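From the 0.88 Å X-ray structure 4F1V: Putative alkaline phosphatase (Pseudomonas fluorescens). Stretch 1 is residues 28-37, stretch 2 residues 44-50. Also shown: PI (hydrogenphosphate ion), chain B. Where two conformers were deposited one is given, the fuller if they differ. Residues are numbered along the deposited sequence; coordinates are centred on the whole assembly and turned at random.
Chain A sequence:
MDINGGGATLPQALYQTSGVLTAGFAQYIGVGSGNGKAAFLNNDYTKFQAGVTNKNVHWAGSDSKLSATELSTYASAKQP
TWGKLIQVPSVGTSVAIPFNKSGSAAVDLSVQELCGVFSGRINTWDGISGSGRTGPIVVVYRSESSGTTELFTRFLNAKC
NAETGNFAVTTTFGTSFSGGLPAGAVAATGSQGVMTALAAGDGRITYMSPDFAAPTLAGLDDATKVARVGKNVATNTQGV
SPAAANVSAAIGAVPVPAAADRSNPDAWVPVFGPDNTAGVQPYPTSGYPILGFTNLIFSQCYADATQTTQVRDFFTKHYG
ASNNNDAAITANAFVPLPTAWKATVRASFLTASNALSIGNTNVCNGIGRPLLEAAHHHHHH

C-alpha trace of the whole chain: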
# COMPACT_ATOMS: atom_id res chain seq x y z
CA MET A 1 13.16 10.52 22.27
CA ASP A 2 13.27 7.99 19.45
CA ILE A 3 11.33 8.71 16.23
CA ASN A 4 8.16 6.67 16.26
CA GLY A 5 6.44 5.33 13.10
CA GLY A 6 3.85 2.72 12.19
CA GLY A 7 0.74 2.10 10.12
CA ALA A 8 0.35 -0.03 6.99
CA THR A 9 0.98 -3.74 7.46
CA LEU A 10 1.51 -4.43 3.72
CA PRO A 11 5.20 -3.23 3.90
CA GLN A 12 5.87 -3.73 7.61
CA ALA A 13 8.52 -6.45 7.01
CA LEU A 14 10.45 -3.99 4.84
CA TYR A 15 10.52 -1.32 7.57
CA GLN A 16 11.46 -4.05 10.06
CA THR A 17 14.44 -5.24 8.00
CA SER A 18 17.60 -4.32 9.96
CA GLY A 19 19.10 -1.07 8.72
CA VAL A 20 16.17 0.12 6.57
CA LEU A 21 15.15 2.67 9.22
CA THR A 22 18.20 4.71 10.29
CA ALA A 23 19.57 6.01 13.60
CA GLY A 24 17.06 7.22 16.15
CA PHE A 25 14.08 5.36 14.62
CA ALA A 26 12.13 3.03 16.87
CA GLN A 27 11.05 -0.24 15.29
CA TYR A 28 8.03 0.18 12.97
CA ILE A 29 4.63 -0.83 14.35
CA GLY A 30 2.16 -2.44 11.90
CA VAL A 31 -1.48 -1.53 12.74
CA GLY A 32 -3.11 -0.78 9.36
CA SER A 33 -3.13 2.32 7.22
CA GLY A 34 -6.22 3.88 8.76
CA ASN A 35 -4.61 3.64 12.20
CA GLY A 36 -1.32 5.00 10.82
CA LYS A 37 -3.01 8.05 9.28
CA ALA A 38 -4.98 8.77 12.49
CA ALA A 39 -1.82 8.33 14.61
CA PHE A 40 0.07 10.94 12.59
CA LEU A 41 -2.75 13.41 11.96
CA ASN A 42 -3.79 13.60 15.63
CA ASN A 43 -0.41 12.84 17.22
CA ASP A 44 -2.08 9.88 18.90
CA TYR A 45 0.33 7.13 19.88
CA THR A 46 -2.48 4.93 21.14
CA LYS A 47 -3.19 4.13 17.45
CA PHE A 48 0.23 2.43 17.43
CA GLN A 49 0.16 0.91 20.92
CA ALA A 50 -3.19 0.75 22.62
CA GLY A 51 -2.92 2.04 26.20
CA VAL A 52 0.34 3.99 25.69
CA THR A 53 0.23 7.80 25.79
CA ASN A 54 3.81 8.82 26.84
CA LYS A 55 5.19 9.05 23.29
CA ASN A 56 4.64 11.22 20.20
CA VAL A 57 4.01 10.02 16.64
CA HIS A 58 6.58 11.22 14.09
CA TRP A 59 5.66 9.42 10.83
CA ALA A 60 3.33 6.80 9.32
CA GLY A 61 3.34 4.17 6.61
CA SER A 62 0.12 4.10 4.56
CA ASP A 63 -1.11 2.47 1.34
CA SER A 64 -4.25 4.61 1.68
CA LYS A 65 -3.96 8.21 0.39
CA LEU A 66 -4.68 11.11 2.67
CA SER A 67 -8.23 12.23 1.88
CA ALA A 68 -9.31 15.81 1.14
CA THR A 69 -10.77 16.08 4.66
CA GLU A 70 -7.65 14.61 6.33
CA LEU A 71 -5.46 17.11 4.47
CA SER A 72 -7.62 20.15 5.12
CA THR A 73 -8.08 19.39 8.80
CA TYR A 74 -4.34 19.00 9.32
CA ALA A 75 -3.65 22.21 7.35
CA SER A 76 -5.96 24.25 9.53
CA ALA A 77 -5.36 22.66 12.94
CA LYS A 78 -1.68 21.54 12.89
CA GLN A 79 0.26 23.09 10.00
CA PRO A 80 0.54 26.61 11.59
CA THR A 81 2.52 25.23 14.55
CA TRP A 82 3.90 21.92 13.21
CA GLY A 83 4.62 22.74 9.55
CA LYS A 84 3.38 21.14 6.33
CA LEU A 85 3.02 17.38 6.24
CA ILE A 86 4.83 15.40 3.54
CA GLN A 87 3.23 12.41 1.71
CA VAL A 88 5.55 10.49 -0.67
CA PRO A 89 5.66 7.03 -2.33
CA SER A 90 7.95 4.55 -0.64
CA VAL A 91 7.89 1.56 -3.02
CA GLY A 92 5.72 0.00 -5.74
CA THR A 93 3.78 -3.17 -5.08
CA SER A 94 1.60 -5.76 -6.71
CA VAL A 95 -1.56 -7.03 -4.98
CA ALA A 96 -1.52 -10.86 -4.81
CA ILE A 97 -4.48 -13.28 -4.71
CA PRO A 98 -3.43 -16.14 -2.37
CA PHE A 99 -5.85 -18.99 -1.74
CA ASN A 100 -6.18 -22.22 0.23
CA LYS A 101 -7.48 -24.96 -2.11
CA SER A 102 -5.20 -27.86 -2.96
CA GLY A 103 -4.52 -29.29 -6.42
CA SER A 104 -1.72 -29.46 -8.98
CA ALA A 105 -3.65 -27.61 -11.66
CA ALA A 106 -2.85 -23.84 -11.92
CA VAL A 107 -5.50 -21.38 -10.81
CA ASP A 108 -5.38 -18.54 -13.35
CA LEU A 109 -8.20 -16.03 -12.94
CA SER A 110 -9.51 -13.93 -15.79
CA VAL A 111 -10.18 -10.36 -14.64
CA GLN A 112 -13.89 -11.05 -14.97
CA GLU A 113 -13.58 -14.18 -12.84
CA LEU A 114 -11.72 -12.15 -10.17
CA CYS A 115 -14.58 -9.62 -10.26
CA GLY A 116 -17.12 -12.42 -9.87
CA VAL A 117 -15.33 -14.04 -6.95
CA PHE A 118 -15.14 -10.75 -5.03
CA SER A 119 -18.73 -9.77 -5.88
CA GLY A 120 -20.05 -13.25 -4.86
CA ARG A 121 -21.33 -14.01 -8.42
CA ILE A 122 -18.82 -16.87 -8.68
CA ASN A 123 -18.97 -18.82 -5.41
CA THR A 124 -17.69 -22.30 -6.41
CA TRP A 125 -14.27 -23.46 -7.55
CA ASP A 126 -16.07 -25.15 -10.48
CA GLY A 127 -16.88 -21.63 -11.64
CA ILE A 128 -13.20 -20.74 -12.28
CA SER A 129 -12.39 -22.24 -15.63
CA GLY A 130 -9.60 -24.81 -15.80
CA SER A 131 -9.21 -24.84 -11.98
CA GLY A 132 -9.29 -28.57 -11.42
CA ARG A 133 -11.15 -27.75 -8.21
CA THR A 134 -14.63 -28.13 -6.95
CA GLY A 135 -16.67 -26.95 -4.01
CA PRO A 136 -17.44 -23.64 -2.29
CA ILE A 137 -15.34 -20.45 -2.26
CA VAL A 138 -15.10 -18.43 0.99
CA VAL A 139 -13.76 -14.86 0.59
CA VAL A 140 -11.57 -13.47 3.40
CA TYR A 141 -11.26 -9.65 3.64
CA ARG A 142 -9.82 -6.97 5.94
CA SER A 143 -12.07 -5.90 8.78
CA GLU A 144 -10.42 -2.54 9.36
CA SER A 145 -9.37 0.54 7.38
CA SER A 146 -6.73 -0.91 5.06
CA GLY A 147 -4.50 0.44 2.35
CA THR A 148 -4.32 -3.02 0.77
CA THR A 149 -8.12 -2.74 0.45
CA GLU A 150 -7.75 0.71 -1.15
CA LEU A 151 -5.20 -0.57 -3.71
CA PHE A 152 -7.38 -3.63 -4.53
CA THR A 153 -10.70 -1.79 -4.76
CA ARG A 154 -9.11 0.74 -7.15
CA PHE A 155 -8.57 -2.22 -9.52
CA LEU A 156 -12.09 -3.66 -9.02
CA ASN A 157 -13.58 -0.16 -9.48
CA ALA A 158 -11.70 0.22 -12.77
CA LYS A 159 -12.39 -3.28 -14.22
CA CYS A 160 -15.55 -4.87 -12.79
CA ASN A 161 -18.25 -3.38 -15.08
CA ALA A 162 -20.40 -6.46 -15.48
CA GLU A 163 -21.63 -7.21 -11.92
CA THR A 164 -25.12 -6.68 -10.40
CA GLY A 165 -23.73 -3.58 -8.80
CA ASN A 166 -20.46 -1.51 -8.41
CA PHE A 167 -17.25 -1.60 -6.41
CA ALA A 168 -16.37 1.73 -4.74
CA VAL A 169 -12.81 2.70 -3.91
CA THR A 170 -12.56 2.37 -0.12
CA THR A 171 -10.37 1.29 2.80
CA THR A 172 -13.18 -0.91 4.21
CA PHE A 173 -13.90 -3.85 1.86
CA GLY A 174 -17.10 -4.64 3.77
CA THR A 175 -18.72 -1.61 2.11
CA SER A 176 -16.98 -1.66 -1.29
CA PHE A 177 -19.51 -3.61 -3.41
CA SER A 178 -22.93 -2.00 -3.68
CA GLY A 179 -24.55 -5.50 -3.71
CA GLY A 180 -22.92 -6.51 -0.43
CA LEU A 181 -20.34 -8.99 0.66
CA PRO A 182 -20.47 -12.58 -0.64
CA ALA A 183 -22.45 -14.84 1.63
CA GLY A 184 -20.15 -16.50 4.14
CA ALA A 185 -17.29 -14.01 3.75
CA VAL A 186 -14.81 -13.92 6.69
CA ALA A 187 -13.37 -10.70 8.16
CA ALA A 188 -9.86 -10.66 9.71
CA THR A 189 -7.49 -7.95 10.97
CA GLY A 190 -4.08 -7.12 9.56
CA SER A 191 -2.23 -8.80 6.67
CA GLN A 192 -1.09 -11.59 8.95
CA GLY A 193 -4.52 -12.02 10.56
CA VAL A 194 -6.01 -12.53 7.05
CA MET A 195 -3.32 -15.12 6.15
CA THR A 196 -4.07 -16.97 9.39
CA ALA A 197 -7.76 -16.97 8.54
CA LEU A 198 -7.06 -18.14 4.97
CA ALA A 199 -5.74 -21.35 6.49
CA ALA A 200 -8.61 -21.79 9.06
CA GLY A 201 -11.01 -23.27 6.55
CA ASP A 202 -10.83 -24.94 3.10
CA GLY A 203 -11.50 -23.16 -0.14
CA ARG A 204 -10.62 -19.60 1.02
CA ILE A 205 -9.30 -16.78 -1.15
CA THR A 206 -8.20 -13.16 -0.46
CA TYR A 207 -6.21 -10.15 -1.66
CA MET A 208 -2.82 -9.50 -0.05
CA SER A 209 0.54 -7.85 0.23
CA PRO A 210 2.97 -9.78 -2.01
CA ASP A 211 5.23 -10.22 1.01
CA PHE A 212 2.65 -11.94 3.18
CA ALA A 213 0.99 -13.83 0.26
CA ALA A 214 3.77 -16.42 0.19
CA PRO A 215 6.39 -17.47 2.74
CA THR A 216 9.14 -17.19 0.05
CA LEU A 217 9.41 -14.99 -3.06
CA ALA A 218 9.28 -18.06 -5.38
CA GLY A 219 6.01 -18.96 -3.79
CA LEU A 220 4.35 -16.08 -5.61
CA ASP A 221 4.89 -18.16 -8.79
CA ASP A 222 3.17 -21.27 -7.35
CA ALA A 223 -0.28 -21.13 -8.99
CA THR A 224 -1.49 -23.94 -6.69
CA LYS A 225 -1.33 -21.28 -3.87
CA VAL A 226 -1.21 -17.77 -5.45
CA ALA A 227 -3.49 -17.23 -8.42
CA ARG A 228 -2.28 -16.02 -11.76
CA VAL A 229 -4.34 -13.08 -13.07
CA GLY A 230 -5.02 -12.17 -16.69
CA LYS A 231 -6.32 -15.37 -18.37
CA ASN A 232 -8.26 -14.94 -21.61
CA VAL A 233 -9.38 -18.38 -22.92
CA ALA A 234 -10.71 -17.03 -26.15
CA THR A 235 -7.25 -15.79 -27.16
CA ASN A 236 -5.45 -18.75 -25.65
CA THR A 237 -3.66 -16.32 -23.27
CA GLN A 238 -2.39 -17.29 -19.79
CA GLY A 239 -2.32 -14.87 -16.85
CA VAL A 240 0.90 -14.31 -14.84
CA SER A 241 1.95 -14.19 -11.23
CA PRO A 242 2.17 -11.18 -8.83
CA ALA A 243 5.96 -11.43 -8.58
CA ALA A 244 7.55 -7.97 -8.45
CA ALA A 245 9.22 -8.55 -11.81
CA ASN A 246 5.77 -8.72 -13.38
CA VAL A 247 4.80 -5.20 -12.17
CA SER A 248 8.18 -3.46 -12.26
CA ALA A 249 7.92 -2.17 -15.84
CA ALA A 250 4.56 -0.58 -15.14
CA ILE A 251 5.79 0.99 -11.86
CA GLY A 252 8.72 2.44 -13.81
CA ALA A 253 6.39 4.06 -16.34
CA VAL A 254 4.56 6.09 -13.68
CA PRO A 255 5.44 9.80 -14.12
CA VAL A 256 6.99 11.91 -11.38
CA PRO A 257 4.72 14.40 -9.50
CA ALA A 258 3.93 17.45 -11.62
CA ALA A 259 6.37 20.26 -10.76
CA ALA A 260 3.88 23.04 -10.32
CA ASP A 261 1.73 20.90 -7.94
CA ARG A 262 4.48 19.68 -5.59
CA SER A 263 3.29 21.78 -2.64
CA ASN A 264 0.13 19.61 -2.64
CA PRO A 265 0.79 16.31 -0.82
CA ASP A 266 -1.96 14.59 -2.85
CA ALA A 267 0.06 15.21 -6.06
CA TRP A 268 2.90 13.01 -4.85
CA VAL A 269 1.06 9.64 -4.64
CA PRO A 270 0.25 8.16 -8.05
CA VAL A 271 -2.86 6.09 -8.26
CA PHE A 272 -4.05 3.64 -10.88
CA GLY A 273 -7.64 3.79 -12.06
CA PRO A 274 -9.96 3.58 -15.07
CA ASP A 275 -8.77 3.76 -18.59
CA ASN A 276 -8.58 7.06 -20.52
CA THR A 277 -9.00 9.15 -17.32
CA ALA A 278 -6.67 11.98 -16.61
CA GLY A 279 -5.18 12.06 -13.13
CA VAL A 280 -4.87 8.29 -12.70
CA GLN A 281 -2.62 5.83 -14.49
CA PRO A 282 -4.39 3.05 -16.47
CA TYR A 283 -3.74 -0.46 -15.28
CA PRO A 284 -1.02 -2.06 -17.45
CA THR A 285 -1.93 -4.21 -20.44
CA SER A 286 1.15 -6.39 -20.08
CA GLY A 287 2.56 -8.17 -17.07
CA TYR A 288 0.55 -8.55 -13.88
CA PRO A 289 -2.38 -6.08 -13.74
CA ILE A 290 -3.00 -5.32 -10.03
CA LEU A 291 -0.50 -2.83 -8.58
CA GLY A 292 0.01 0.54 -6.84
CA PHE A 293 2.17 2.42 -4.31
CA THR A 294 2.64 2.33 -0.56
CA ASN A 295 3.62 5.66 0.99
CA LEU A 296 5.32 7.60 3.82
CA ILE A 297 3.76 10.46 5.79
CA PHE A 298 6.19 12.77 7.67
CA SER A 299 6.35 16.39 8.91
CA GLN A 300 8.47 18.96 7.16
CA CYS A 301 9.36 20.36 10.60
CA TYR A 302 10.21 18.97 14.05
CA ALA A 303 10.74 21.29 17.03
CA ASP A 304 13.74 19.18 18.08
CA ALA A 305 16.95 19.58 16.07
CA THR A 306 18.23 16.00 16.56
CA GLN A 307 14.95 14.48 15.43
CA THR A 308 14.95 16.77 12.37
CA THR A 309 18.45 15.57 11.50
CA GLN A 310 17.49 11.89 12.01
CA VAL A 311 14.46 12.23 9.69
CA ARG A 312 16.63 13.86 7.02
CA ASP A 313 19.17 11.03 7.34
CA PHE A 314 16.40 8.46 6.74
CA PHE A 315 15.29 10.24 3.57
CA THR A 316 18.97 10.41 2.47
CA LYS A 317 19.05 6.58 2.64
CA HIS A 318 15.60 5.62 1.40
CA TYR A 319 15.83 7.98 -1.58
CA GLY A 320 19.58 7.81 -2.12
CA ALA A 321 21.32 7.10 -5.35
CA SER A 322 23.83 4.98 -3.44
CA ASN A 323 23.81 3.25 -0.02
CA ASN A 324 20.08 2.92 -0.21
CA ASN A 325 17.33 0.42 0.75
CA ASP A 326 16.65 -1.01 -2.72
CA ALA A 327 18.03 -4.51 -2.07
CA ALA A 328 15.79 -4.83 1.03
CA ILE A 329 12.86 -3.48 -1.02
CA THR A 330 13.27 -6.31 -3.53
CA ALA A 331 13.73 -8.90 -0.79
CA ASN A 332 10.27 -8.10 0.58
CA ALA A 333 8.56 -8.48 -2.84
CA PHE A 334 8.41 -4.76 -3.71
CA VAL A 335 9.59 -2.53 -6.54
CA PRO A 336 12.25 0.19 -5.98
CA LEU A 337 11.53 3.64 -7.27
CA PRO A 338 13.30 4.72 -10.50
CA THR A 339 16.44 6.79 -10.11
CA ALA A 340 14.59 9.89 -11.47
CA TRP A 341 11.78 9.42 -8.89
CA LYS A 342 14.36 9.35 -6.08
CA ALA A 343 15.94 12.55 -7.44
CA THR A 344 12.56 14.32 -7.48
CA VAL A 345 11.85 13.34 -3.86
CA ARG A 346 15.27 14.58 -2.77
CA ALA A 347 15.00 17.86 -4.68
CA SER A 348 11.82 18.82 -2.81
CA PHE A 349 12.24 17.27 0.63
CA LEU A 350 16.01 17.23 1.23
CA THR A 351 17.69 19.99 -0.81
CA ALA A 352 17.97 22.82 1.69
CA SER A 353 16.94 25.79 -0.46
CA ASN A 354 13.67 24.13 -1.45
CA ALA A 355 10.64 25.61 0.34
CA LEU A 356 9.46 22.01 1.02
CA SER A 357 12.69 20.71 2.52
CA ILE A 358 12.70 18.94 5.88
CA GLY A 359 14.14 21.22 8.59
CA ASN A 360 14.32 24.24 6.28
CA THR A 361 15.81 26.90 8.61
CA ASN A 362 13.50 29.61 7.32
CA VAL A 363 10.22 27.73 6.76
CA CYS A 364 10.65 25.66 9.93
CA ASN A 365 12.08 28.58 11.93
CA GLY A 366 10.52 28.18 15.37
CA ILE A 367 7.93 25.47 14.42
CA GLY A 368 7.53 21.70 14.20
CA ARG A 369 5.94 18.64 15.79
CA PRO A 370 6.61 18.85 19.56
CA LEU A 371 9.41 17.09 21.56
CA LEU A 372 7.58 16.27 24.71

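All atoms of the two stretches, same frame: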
# COMPACT_ATOMS: atom_id res chain seq x y z
N TYR A 28 9.32 -0.12 13.59
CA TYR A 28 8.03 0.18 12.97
C TYR A 28 6.93 -0.71 13.54
O TYR A 28 7.13 -1.92 13.76
CB TYR A 28 8.15 -0.12 11.45
CG TYR A 28 6.91 0.17 10.64
CD1 TYR A 28 6.67 1.47 10.20
CD2 TYR A 28 5.99 -0.82 10.29
CE1 TYR A 28 5.55 1.74 9.40
CE2 TYR A 28 4.88 -0.56 9.51
CZ TYR A 28 4.69 0.73 9.05
OH TYR A 28 3.63 1.04 8.22
N ILE A 29 5.77 -0.13 13.76
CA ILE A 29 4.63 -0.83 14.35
C ILE A 29 3.48 -0.98 13.32
O ILE A 29 2.90 0.03 12.89
CB ILE A 29 4.12 -0.09 15.61
CG1 ILE A 29 5.26 0.02 16.66
CG2 ILE A 29 2.88 -0.75 16.17
CD1 ILE A 29 4.98 1.00 17.77
N GLY A 30 3.19 -2.20 12.93
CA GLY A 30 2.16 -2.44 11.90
C GLY A 30 0.79 -2.56 12.53
O GLY A 30 0.51 -3.51 13.32
N VAL A 31 -0.12 -1.63 12.20
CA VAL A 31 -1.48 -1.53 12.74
C VAL A 31 -2.52 -1.29 11.68
O VAL A 31 -3.69 -1.21 12.05
CB VAL A 31 -1.55 -0.46 13.86
CG1 VAL A 31 -0.86 -0.92 15.14
CG2 VAL A 31 -1.00 0.89 13.37
N GLY A 32 -2.15 -1.15 10.40
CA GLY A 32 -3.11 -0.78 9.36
C GLY A 32 -2.96 0.69 8.98
O GLY A 32 -2.62 1.54 9.80
N SER A 33 -3.27 0.97 7.70
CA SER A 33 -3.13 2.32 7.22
C SER A 33 -4.04 3.32 7.84
O SER A 33 -3.66 4.47 8.09
CB SER A 33 -3.29 2.37 5.67
OG SER A 33 -2.27 1.68 4.98
N GLY A 34 -5.30 2.94 8.09
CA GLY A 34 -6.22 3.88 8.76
C GLY A 34 -5.69 4.31 10.12
O GLY A 34 -5.71 5.49 10.50
N ASN A 35 -5.20 3.32 10.89
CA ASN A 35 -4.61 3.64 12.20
C ASN A 35 -3.35 4.49 12.04
O ASN A 35 -3.10 5.38 12.86
CB ASN A 35 -4.32 2.36 12.96
CG ASN A 35 -5.55 1.75 13.55
OD1 ASN A 35 -6.41 2.48 14.07
ND2 ASN A 35 -5.68 0.41 13.49
N GLY A 36 -2.53 4.21 11.02
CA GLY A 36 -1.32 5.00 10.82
C GLY A 36 -1.65 6.48 10.50
O GLY A 36 -1.02 7.40 11.06
N LYS A 37 -2.60 6.69 9.59
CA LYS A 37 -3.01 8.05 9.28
C LYS A 37 -3.54 8.77 10.53
O LYS A 37 -3.17 9.90 10.82
CB LYS A 37 -4.04 8.08 8.15
CG LYS A 37 -3.49 7.61 6.78
CD LYS A 37 -4.43 7.95 5.64
CE LYS A 37 -5.74 7.27 5.66
NZ LYS A 37 -6.67 7.76 4.61
N ASP A 44 -1.43 10.79 17.97
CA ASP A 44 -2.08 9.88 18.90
C ASP A 44 -1.39 8.52 18.88
O ASP A 44 -1.69 7.64 18.07
CB ASP A 44 -3.55 9.73 18.56
CG ASP A 44 -4.30 8.78 19.50
OD1 ASP A 44 -3.69 8.33 20.48
OD2 ASP A 44 -5.49 8.54 19.17
N TYR A 45 -0.45 8.36 19.83
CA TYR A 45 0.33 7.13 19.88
C TYR A 45 -0.46 5.89 20.25
O TYR A 45 -0.06 4.77 19.96
CB TYR A 45 1.50 7.32 20.89
CG TYR A 45 2.56 6.24 20.83
CD1 TYR A 45 2.54 5.15 21.69
CD2 TYR A 45 3.60 6.30 19.91
CE1 TYR A 45 3.47 4.15 21.65
CE2 TYR A 45 4.56 5.32 19.83
CZ TYR A 45 4.49 4.22 20.72
OH TYR A 45 5.42 3.22 20.70
N THR A 46 -1.66 6.08 20.83
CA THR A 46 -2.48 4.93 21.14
C THR A 46 -2.96 4.14 19.92
O THR A 46 -3.32 2.99 20.00
CB THR A 46 -3.70 5.25 22.00
OG1 THR A 46 -4.73 5.92 21.25
CG2 THR A 46 -3.36 6.00 23.28
N LYS A 47 -2.90 4.80 18.73
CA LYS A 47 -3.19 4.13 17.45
C LYS A 47 -2.08 3.16 17.03
O LYS A 47 -2.33 2.25 16.22
CB LYS A 47 -3.47 5.19 16.39
CG LYS A 47 -4.62 6.14 16.61
CD LYS A 47 -5.94 5.39 16.52
CE LYS A 47 -7.04 6.02 17.36
NZ LYS A 47 -8.34 5.79 16.65
N PHE A 48 -0.90 3.37 17.58
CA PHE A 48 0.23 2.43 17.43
C PHE A 48 0.21 1.36 18.53
O PHE A 48 0.33 0.18 18.23
CB PHE A 48 1.57 3.14 17.43
CG PHE A 48 1.90 3.99 16.22
CD1 PHE A 48 1.18 3.96 15.02
CD2 PHE A 48 3.03 4.81 16.26
CE1 PHE A 48 1.52 4.74 13.95
CE2 PHE A 48 3.39 5.58 15.19
CZ PHE A 48 2.65 5.56 14.03
N GLN A 49 0.14 1.82 19.79
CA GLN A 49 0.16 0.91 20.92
C GLN A 49 -0.98 1.28 21.81
O GLN A 49 -0.96 2.31 22.56
CB GLN A 49 1.47 0.94 21.71
CG GLN A 49 2.68 0.52 20.89
CD GLN A 49 3.95 0.42 21.72
OE1 GLN A 49 4.09 1.04 22.79
NE2 GLN A 49 4.88 -0.37 21.24
N ALA A 50 -2.01 0.47 21.80
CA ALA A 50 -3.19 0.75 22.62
C ALA A 50 -2.71 0.88 24.06
O ALA A 50 -1.81 0.14 24.53
CB ALA A 50 -4.16 -0.45 22.51
P PI B . -2.58 -2.15 5.29
O1 PI B . -3.19 -0.77 5.50
O2 PI B . -2.32 -2.86 6.62
O3 PI B . -3.49 -3.00 4.38
O4 PI B . -1.21 -1.98 4.59
O HOH W 1 -8.23 2.58 16.07

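What fills the space between the strand and the turn that faces it? The main bump is Ile29, whose CA-to-CB bond points toward the second stretch and whose two ends reach different parts of it. Its CG2 lies 3.4 Å from Phe48 O, against the backbone of the turn. Its CD1 enters a hollow walled by three residues: it is 4.0 Å from Phe48 CB, 3.7 Å from Tyr45 OH and 3.7 Å from Gln49 NE2. The side chains of Tyr45 and Gln49 start in other directions, yet their ends come back to close this pocket.

How does Val31 continue the packing? It too points toward the turn, and its two methyls lie side by side against successive carbonyls there: Val31 CG2 is 3.4 Å from Lys47 O and Val31 CG1 3.5 Å from Phe48 O. Ile29 and Val31 thus both rest on the carbonyl of Phe48. The same CG2 of Val31 comes within 4.1 Å of Phe48 CD1, so this methyl also meets the ring, at an oblique angle.

Where does the Phe48 ring meet the helix? The ring, itself buried, runs in beside Gly36, and Gly36 CA borders its edge, near the ring plane, at 4.2 Å from Phe48 CE1. A CB on Gly36 would point away from the turn and would not crowd the ring. Phe48 therefore touches Ile29, Val31 and Gly36, linking the strand side of the contact to the helix side.

What closes the contact at its more open end? Here Lys47 lies along Asn35, with Lys47 CB 3.6 Å from Asn35 O and Lys47 CD 3.8 Å from Asn35 OD1. The Asn35 amide is held from within its own stretch, since Asn35 ND2 donates to Val31 O over 2.9 Å, leaving OD1 beside the lysine chain. One water bridges the pair: it donates to Asn35 OD1 at 2.7 Å and accepts from Lys47 NZ at 3.3 Å. No direct hydrogen bond crosses between the stretches, so the fit depends on close packing, with this water adding a polar link.

Does the bound phosphate belong to this interface? It sits apart, where the helix begins: Ser33 N and Ser33 OG donate to PI O1 over 2.8 and 2.7 Å, and Ser33 makes no contact with the turn. The helix that starts there carries Asn35 and Gly36 to the second stretch.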